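Local atomic coordinates of uncharacterized protein SCO6318 (Streptomyces coelicolor A3, PDB entry 2QZ7), a protein that is of unknown function but belongs to the TerD family linked to tellurite resistance and binds sodium ions. Residues P40-A52 with G58-S70. Residues are numbered along the deposited sequence; the frame is centred on the assembly and turned at random.
With NA (sodium ion), chain D.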
loop_
_atom_site.group_PDB
_atom_site.type_symbol
_atom_site.label_atom_id
_atom_site.label_comp_id
_atom_site.label_asym_id
_atom_site.label_seq_id
_atom_site.Cartn_x
_atom_site.Cartn_y
_atom_site.Cartn_z
ATOM N N PRO A 40 20.802 3.861 -10.838
ATOM C CA PRO A 40 19.416 4.236 -11.218
ATOM C C PRO A 40 18.480 4.490 -10.010
ATOM O O PRO A 40 18.712 3.919 -8.946
ATOM C CB PRO A 40 18.926 3.015 -12.014
ATOM C CG PRO A 40 20.199 2.472 -12.647
ATOM C CD PRO A 40 21.286 2.690 -11.613
ATOM N N PRO A 41 17.455 5.355 -10.179
ATOM C CA PRO A 41 16.555 5.771 -9.086
ATOM C C PRO A 41 15.884 4.623 -8.342
ATOM O O PRO A 41 15.661 3.533 -8.897
ATOM C CB PRO A 41 15.487 6.617 -9.799
ATOM C CG PRO A 41 15.587 6.206 -11.250
ATOM C CD PRO A 41 17.053 5.984 -11.446
ATOM N N HIS A 42 15.561 4.893 -7.083
ATOM C CA HIS A 42 14.730 4.019 -6.298
ATOM C C HIS A 42 13.263 4.525 -6.393
ATOM O O HIS A 42 12.920 5.571 -5.849
ATOM C CB HIS A 42 15.232 3.979 -4.836
ATOM C CG HIS A 42 16.511 3.222 -4.651
ATOM N ND1 HIS A 42 17.438 3.552 -3.683
ATOM C CD2 HIS A 42 17.028 2.167 -5.316
ATOM C CE1 HIS A 42 18.457 2.717 -3.746
ATOM N NE2 HIS A 42 18.243 1.879 -4.742
ATOM N N HIS A 43 12.429 3.785 -7.119
ATOM C CA HIS A 43 11.049 4.158 -7.359
ATOM C C HIS A 43 10.152 3.175 -6.605
ATOM O O HIS A 43 10.071 1.984 -6.955
ATOM C CB HIS A 43 10.707 4.175 -8.850
ATOM C CG HIS A 43 9.305 4.628 -9.141
ATOM N ND1 HIS A 43 8.845 4.855 -10.418
ATOM C CD2 HIS A 43 8.246 4.842 -8.320
ATOM C CE1 HIS A 43 7.578 5.227 -10.373
ATOM N NE2 HIS A 43 7.186 5.212 -9.108
ATOM N N LEU A 44 9.545 3.688 -5.535
ATOM C CA LEU A 44 8.580 2.955 -4.697
ATOM C C LEU A 44 7.243 3.628 -4.819
ATOM O O LEU A 44 7.165 4.851 -4.975
ATOM C CB LEU A 44 8.948 2.929 -3.211
ATOM C CG LEU A 44 9.999 1.894 -2.758
ATOM C CD1 LEU A 44 11.419 2.157 -3.380
ATOM C CD2 LEU A 44 10.066 1.839 -1.249
ATOM N N ASP A 45 6.199 2.800 -4.802
ATOM C CA ASP A 45 4.808 3.261 -4.881
ATOM C C ASP A 45 3.990 2.661 -3.787
ATOM O O ASP A 45 4.005 1.423 -3.570
ATOM C CB ASP A 45 4.143 2.824 -6.191
ATOM C CG ASP A 45 4.637 3.627 -7.403
ATOM O OD1 ASP A 45 5.035 4.807 -7.256
ATOM O OD2 ASP A 45 4.617 3.069 -8.530
ATOM N N ILE A 46 3.209 3.519 -3.130
ATOM C CA ILE A 46 2.064 3.014 -2.358
ATOM C C ILE A 46 1.003 2.603 -3.379
ATOM O O ILE A 46 0.680 3.370 -4.314
ATOM C CB ILE A 46 1.443 4.086 -1.431
ATOM C CG1 ILE A 46 2.485 4.646 -0.413
ATOM C CG2 ILE A 46 0.219 3.463 -0.645
ATOM C CD1 ILE A 46 1.926 5.912 0.399
ATOM N N ILE A 47 0.444 1.415 -3.192
ATOM C CA ILE A 47 -0.601 0.911 -4.091
ATOM C C ILE A 47 -1.719 0.374 -3.233
ATOM O O ILE A 47 -1.448 -0.331 -2.276
ATOM C CB ILE A 47 -0.051 -0.266 -4.976
ATOM C CG1 ILE A 47 1.164 0.201 -5.830
ATOM C CG2 ILE A 47 -1.167 -0.810 -5.854
ATOM C CD1 ILE A 47 1.826 -0.972 -6.651
ATOM N N ALA A 48 -2.977 0.670 -3.578
ATOM C CA ALA A 48 -4.124 0.035 -2.906
ATOM C C ALA A 48 -5.104 -0.548 -3.927
ATOM O O ALA A 48 -5.148 -0.105 -5.080
ATOM C CB ALA A 48 -4.870 1.047 -2.003
ATOM N N THR A 49 -5.856 -1.555 -3.486
ATOM C CA THR A 49 -6.946 -2.169 -4.262
ATOM C C THR A 49 -8.140 -2.318 -3.408
ATOM O O THR A 49 -8.015 -2.481 -2.210
ATOM C CB THR A 49 -6.552 -3.542 -4.786
ATOM O OG1 THR A 49 -5.747 -4.176 -3.791
ATOM C CG2 THR A 49 -5.670 -3.389 -6.095
ATOM N N THR A 50 -9.304 -2.271 -4.048
ATOM C CA THR A 50 -10.595 -2.418 -3.395
ATOM C C THR A 50 -11.217 -3.718 -3.934
ATOM O O THR A 50 -10.863 -4.176 -5.063
ATOM C CB THR A 50 -11.513 -1.211 -3.748
ATOM O OG1 THR A 50 -11.608 -1.101 -5.176
ATOM C CG2 THR A 50 -10.900 0.080 -3.216
ATOM N N TYR A 51 -12.076 -4.314 -3.098
ATOM C CA TYR A 51 -12.717 -5.626 -3.337
ATOM C C TYR A 51 -14.208 -5.544 -3.011
ATOM O O TYR A 51 -14.597 -4.941 -2.000
ATOM C CB TYR A 51 -12.025 -6.760 -2.535
ATOM C CG TYR A 51 -10.568 -6.831 -2.932
ATOM C CD1 TYR A 51 -10.154 -7.639 -4.013
ATOM C CD2 TYR A 51 -9.610 -6.027 -2.302
ATOM C CE1 TYR A 51 -8.818 -7.659 -4.418
ATOM C CE2 TYR A 51 -8.277 -6.026 -2.721
ATOM C CZ TYR A 51 -7.891 -6.854 -3.786
ATOM O OH TYR A 51 -6.566 -6.873 -4.222
ATOM N N ALA A 52 -15.014 -6.127 -3.905
ATOM C CA ALA A 52 -16.475 -6.212 -3.805
ATOM C C ALA A 52 -16.889 -7.038 -2.603
ATOM O O ALA A 52 -16.231 -8.034 -2.276
ATOM C CB ALA A 52 -17.066 -6.841 -5.074
ATOM N N GLY A 58 -11.478 -11.766 -4.570
ATOM C CA GLY A 58 -11.458 -11.791 -6.031
ATOM C C GLY A 58 -10.539 -10.767 -6.721
ATOM O O GLY A 58 -9.538 -10.295 -6.159
ATOM N N ARG A 59 -10.875 -10.443 -7.967
ATOM C CA ARG A 59 -10.173 -9.419 -8.707
ATOM C C ARG A 59 -10.430 -8.100 -8.031
ATOM O O ARG A 59 -11.543 -7.886 -7.519
ATOM C CB ARG A 59 -10.707 -9.279 -10.113
ATOM C CG ARG A 59 -10.688 -10.454 -10.902
ATOM C CD ARG A 59 -11.180 -10.090 -12.289
ATOM N NE ARG A 59 -10.850 -11.210 -13.144
ATOM C CZ ARG A 59 -9.700 -11.318 -13.807
ATOM N NH1 ARG A 59 -8.822 -10.324 -13.792
ATOM N NH2 ARG A 59 -9.501 -12.423 -14.518
ATOM N N PRO A 60 -9.428 -7.194 -8.070
ATOM C CA PRO A 60 -9.654 -5.846 -7.594
ATOM C C PRO A 60 -10.810 -5.190 -8.355
ATOM O O PRO A 60 -10.969 -5.427 -9.556
ATOM C CB PRO A 60 -8.348 -5.114 -7.954
ATOM C CG PRO A 60 -7.320 -6.148 -8.101
ATOM C CD PRO A 60 -8.031 -7.407 -8.525
ATOM N N VAL A 61 -11.579 -4.341 -7.660
ATOM C CA VAL A 61 -12.609 -3.522 -8.321
ATOM C C VAL A 61 -11.832 -2.378 -8.991
ATOM O O VAL A 61 -12.090 -2.013 -10.142
ATOM C CB VAL A 61 -13.658 -2.970 -7.324
ATOM C CG1 VAL A 61 -14.611 -1.995 -8.021
ATOM C CG2 VAL A 61 -14.472 -4.172 -6.654
ATOM N N TYR A 62 -10.842 -1.831 -8.288
ATOM C CA TYR A 62 -9.925 -0.917 -8.969
ATOM C C TYR A 62 -8.610 -0.829 -8.224
ATOM O O TYR A 62 -8.526 -1.250 -7.076
ATOM C CB TYR A 62 -10.574 0.494 -9.141
ATOM C CG TYR A 62 -11.050 1.154 -7.878
ATOM C CD1 TYR A 62 -10.138 1.787 -7.015
ATOM C CD2 TYR A 62 -12.427 1.177 -7.542
ATOM C CE1 TYR A 62 -10.556 2.412 -5.848
ATOM C CE2 TYR A 62 -12.861 1.788 -6.371
ATOM C CZ TYR A 62 -11.934 2.408 -5.532
ATOM O OH TYR A 62 -12.358 3.022 -4.379
ATOM N N VAL A 63 -7.599 -0.247 -8.885
ATOM C CA VAL A 63 -6.263 -0.100 -8.340
ATOM C C VAL A 63 -6.018 1.390 -8.153
ATOM O O VAL A 63 -6.453 2.215 -8.991
ATOM C CB VAL A 63 -5.166 -0.720 -9.330
ATOM C CG1 VAL A 63 -3.682 -0.420 -8.849
ATOM C CG2 VAL A 63 -5.440 -2.241 -9.554
ATOM N N VAL A 64 -5.372 1.763 -7.035
ATOM C CA VAL A 64 -5.089 3.158 -6.764
ATOM C C VAL A 64 -3.566 3.282 -6.585
ATOM O O VAL A 64 -2.957 2.500 -5.847
ATOM C CB VAL A 64 -5.822 3.745 -5.484
ATOM C CG1 VAL A 64 -5.529 5.266 -5.319
ATOM C CG2 VAL A 64 -7.362 3.534 -5.530
ATOM N N GLN A 65 -2.968 4.235 -7.280
ATOM C CA GLN A 65 -1.517 4.516 -7.156
ATOM C C GLN A 65 -1.251 5.886 -7.787
ATOM O O GLN A 65 -2.202 6.546 -8.179
ATOM C CB GLN A 65 -0.635 3.417 -7.794
ATOM C CG GLN A 65 -0.855 3.206 -9.278
ATOM C CD GLN A 65 -0.143 1.981 -9.827
ATOM O OE1 GLN A 65 0.080 1.029 -9.127
ATOM N NE2 GLN A 65 0.173 2.005 -11.117
ATOM N N PHE A 66 0.013 6.329 -7.842
ATOM C CA PHE A 66 0.321 7.703 -8.279
ATOM C C PHE A 66 -0.265 8.045 -9.645
ATOM O O PHE A 66 -0.726 9.149 -9.820
ATOM C CB PHE A 66 1.836 8.016 -8.206
ATOM C CG PHE A 66 2.630 7.449 -9.347
ATOM C CD1 PHE A 66 3.136 8.303 -10.330
ATOM C CD2 PHE A 66 2.876 6.072 -9.443
ATOM C CE1 PHE A 66 3.892 7.797 -11.408
ATOM C CE2 PHE A 66 3.631 5.565 -10.516
ATOM C CZ PHE A 66 4.124 6.419 -11.498
ATOM N N ASP A 67 -0.287 7.079 -10.568
ATOM C CA ASP A 67 -0.739 7.362 -11.932
ATOM C C ASP A 67 -2.181 6.853 -12.204
ATOM O O ASP A 67 -2.605 6.846 -13.333
ATOM C CB ASP A 67 0.284 6.868 -12.968
ATOM C CG ASP A 67 0.451 5.331 -12.891
ATOM O OD1 ASP A 67 -0.195 4.726 -12.017
ATOM O OD2 ASP A 67 1.210 4.757 -13.644
ATOM N N LYS A 68 -2.927 6.446 -11.162
ATOM C CA LYS A 68 -4.310 5.947 -11.313
ATOM C C LYS A 68 -5.160 6.397 -10.120
ATOM O O LYS A 68 -4.969 5.839 -9.047
ATOM C CB LYS A 68 -4.342 4.409 -11.298
ATOM C CG LYS A 68 -3.617 3.692 -12.410
ATOM C CD LYS A 68 -3.613 2.162 -12.155
ATOM C CE LYS A 68 -2.816 1.439 -13.229
ATOM N NZ LYS A 68 -3.139 -0.051 -13.146
ATOM N N ARG A 69 -6.053 7.394 -10.269
ATOM C CA ARG A 69 -6.916 7.805 -9.146
ATOM C C ARG A 69 -8.072 6.788 -8.898
ATOM O O ARG A 69 -8.442 6.016 -9.815
ATOM C CB ARG A 69 -7.499 9.221 -9.335
ATOM C CG ARG A 69 -6.452 10.308 -9.551
ATOM C CD ARG A 69 -7.030 11.734 -9.302
ATOM N NE ARG A 69 -8.235 11.885 -10.092
ATOM C CZ ARG A 69 -8.255 12.151 -11.400
ATOM N NH1 ARG A 69 -7.120 12.347 -12.116
ATOM N NH2 ARG A 69 -9.431 12.257 -11.994
ATOM N N SER A 70 -8.609 6.781 -7.674
ATOM C CA SER A 70 -9.840 6.040 -7.389
ATOM C C SER A 70 -10.978 6.622 -8.251
ATOM O O SER A 70 -11.042 7.829 -8.439
ATOM C CB SER A 70 -10.163 6.135 -5.907
ATOM O OG SER A 70 -10.536 7.461 -5.585
HETATM NA NA NA D . 6.042 6.643 -6.045
HETATM O O HOH W 1 5.567 7.788 -7.847
HETATM O O HOH W 2 2.973 1.124 -9.281
HETATM O O HOH W 3 1.783 5.287 -5.790
HETATM O O HOH W 4 -13.536 -8.190 -5.765
#
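His43 turns the edge of its ring toward the face of Phe66, an offset edge-to-face pair with planes at 68°, where an antiparallel beta hairpin opens out beside a sodium site. In this hairpin, strand 62-64 is an edge strand of a five-stranded antiparallel sheet, and strand 44-52 separates it from strand 104-113. The sodium ion takes Leu44 O and Asp45 OD1, each at 2.4 Å, with Ser81 and Glu91 completing its protein ligands. His43 NE2 donates a bent bond to that same OD1, 34° out of the carboxylate plane, while OD2 is held by His114; the Phe66 ring lies obliquely against the carboxylate, its CD2 3.3 Å from OD1. A water joins Ile46 O to Phe66 N where the strands part. Ile47 packs CG2 on Val63 CG1 and lays CG1 alongside the amide oxygen of Gln65. Ala48 and Val64 form a hydrogen-bonded pair, with Ala48 N to Val64 O at 2.9 Å and Val64 N to Ala48 O at 2.7 Å. Thr49 CG2 touches both Val63 CG2 and Pro60 CB, with the three side chains pointing the same way. Thr50 places OG1 between its backbone N and carbonyl carbon (chi1 55°), which brings the oxygen over the centre of the Tyr62 ring, 3.2 Å above its plane. Tyr51 runs alongside Pro60, its hydroxyl bonded to Thr49 OG1, and its ring edge brings CE1 within 3.2 Å of Gly58 O.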